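Local coordinates for collagen adhesin (Staphylococcus aureus, PDB 2F68), which binds collagen as a cell-surface adhesin, probably by wrapping two of its extracellular domains around the triple helix in a "collagen hug", at residues N211-Q216 with T220-A225. Numbering follows the deposited sequence.
Sequences NYYSGQ and TDFEKA
An aromatic strand-to-helix contact, carried mainly by Tyr-213 against Asp-221, Phe-222 and Ala-225, joins the outermost strand 211-213 of a five-stranded antiparallel sheet to the short helix 218-225 that follows it in the collagen-binding domain. The domain is a beta sandwich, and the backbone pairing of Tyr-213 with Ile-203 shows that 211-213 is bonded into the sheet beside strand 194-207. As 211-213 is the last strand of that sheet within the chain, the helix packs at its border. Strand and helix axes run 140° apart, roughly antiparallel, with a closest approach of 9.0 Å.

The Tyr-213 ring lies against the helix backbone: the CA of Phe-222 stands 4.3 Å above the centre of one face. The tyrosine CG is anti to the carbonyl carbon (chi1 -53°), which carries the ring across to the helix. The Phe-222 ring, with CG anti to its own backbone N, reaches the CD2/CE2 half of the tyrosine with its CD1. The two planes are at 90°, an offset edge-to-face pair in which Phe-222 presents its edge. The closest atoms are Tyr-213 CD2 and Phe-222 CD1, at 3.8 Å. Phe-226 touches both rings and continues the aromatic cluster.

Nearer the CD1/CE1 half of the tyrosine ring, on the same helix-facing side, CD1 meets the CB of Asp-221 at 3.8 Å. The carboxylate beyond is held by polar partners: OD2 is hydrogen-bonded to Ser-217 OG and also receives a bond from a water, which donates to Ser-214 O as well and thus bridges the residue just after the strand to the helix without a direct hydrogen bond between them. At the far end of the ring, the phenol oxygen OH of Tyr-213 rests 3.4 Å from the methyl carbon CB of Ala-225.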
loop_
_atom_site.group_PDB
_atom_site.type_symbol
_atom_site.label_atom_id
_atom_site.label_comp_id
_atom_site.label_asym_id
_atom_site.label_seq_id
_atom_site.Cartn_x
_atom_site.Cartn_y
_atom_site.Cartn_z
ATOM N N ASN A 211 4.033 15.587 21.638
ATOM C CA ASN A 211 4.409 16.449 20.512
ATOM C C ASN A 211 4.654 15.670 19.221
ATOM O O ASN A 211 5.066 14.508 19.254
ATOM C CB ASN A 211 5.645 17.290 20.854
ATOM C CG ASN A 211 5.294 18.616 21.513
ATOM O OD1 ASN A 211 5.820 18.949 22.575
ATOM N ND2 ASN A 211 4.403 19.377 20.885
ATOM N N TYR A 212 4.399 16.323 18.089
ATOM C CA TYR A 212 4.635 15.736 16.771
ATOM C C TYR A 212 5.738 16.499 16.039
ATOM O O TYR A 212 5.602 17.691 15.757
ATOM C CB TYR A 212 3.339 15.720 15.950
ATOM C CG TYR A 212 3.461 15.082 14.580
ATOM C CD1 TYR A 212 3.662 13.708 14.441
ATOM C CD2 TYR A 212 3.357 15.853 13.421
ATOM C CE1 TYR A 212 3.770 13.118 13.184
ATOM C CE2 TYR A 212 3.460 15.271 12.160
ATOM C CZ TYR A 212 3.667 13.906 12.049
ATOM O OH TYR A 212 3.771 13.328 10.804
ATOM N N TYR A 213 6.832 15.799 15.745
ATOM C CA TYR A 213 7.994 16.399 15.093
ATOM C C TYR A 213 8.087 15.939 13.642
ATOM O O TYR A 213 8.292 14.755 13.374
ATOM C CB TYR A 213 9.280 16.047 15.852
ATOM C CG TYR A 213 9.235 16.368 17.332
ATOM C CD1 TYR A 213 9.557 17.642 17.798
ATOM C CD2 TYR A 213 8.872 15.397 18.265
ATOM C CE1 TYR A 213 9.516 17.943 19.157
ATOM C CE2 TYR A 213 8.827 15.686 19.626
ATOM C CZ TYR A 213 9.151 16.960 20.064
ATOM O OH TYR A 213 9.107 17.250 21.407
ATOM N N SER A 214 7.931 16.882 12.715
ATOM C CA SER A 214 7.935 16.577 11.283
ATOM C C SER A 214 8.762 17.578 10.476
ATOM O O SER A 214 9.098 18.660 10.964
ATOM C CB SER A 214 6.501 16.527 10.747
ATOM O OG SER A 214 6.473 16.115 9.391
ATOM N N GLY A 215 9.083 17.203 9.239
ATOM C CA GLY A 215 9.826 18.068 8.326
ATOM C C GLY A 215 11.303 17.737 8.239
ATOM O O GLY A 215 11.719 16.616 8.546
ATOM N N GLN A 216 12.093 18.720 7.816
ATOM C CA GLN A 216 13.540 18.568 7.690
ATOM C C GLN A 216 14.229 18.659 9.053
ATOM O O GLN A 216 15.270 18.037 9.274
ATOM C CB GLN A 216 14.105 19.625 6.732
ATOM C CG GLN A 216 15.532 19.362 6.245
ATOM C CD GLN A 216 15.642 18.150 5.330
ATOM O OE1 GLN A 216 14.784 17.915 4.478
ATOM N NE2 GLN A 216 16.711 17.381 5.500
ATOM N N THR A 220 16.345 17.088 14.539
ATOM C CA THR A 220 16.978 18.153 15.321
ATOM C C THR A 220 16.072 18.641 16.456
ATOM O O THR A 220 16.540 18.867 17.574
ATOM C CB THR A 220 17.393 19.347 14.424
ATOM O OG1 THR A 220 18.007 18.861 13.223
ATOM C CG2 THR A 220 18.373 20.264 15.152
ATOM N N ASP A 221 14.780 18.789 16.164
ATOM C CA ASP A 221 13.798 19.234 17.155
ATOM C C ASP A 221 13.506 18.169 18.212
ATOM O O ASP A 221 13.177 18.499 19.354
ATOM C CB ASP A 221 12.495 19.672 16.474
ATOM C CG ASP A 221 12.665 20.923 15.622
ATOM O OD1 ASP A 221 13.484 21.798 15.981
ATOM O OD2 ASP A 221 11.969 21.033 14.591
ATOM N N PHE A 222 13.624 16.900 17.824
ATOM C CA PHE A 222 13.421 15.776 18.739
ATOM C C PHE A 222 14.576 15.651 19.733
ATOM O O PHE A 222 14.353 15.436 20.926
ATOM C CB PHE A 222 13.246 14.468 17.954
ATOM C CG PHE A 222 12.921 13.274 18.814
ATOM C CD1 PHE A 222 11.602 12.982 19.152
ATOM C CD2 PHE A 222 13.931 12.437 19.280
ATOM C CE1 PHE A 222 11.296 11.878 19.947
ATOM C CE2 PHE A 222 13.636 11.330 20.074
ATOM C CZ PHE A 222 12.315 11.051 20.407
ATOM N N GLU A 223 15.802 15.790 19.233
ATOM C CA GLU A 223 17.006 15.665 20.056
ATOM C C GLU A 223 17.208 16.854 20.998
ATOM O O GLU A 223 17.864 16.726 22.034
ATOM C CB GLU A 223 18.244 15.463 19.174
ATOM C CG GLU A 223 18.304 14.102 18.484
ATOM C CD GLU A 223 19.534 13.922 17.604
ATOM O OE1 GLU A 223 20.457 14.762 17.666
ATOM O OE2 GLU A 223 19.578 12.928 16.848
ATOM N N LYS A 224 16.643 18.004 20.632
ATOM C CA LYS A 224 16.699 19.204 21.469
ATOM C C LYS A 224 15.665 19.163 22.593
ATOM O O LYS A 224 15.961 19.544 23.727
ATOM C CB LYS A 224 16.516 20.468 20.625
ATOM C CG LYS A 224 17.767 20.910 19.880
ATOM C CD LYS A 224 17.504 22.159 19.053
ATOM C CE LYS A 224 18.747 22.606 18.295
ATOM N NZ LYS A 224 19.806 23.145 19.196
ATOM N N ALA A 225 14.455 18.706 22.269
ATOM C CA ALA A 225 13.376 18.578 23.249
ATOM C C ALA A 225 13.625 17.420 24.213
ATOM O O ALA A 225 13.216 17.472 25.375
ATOM C CB ALA A 225 12.038 18.411 22.548
HETATM O O HOH W 1 9.904 19.125 13.808
#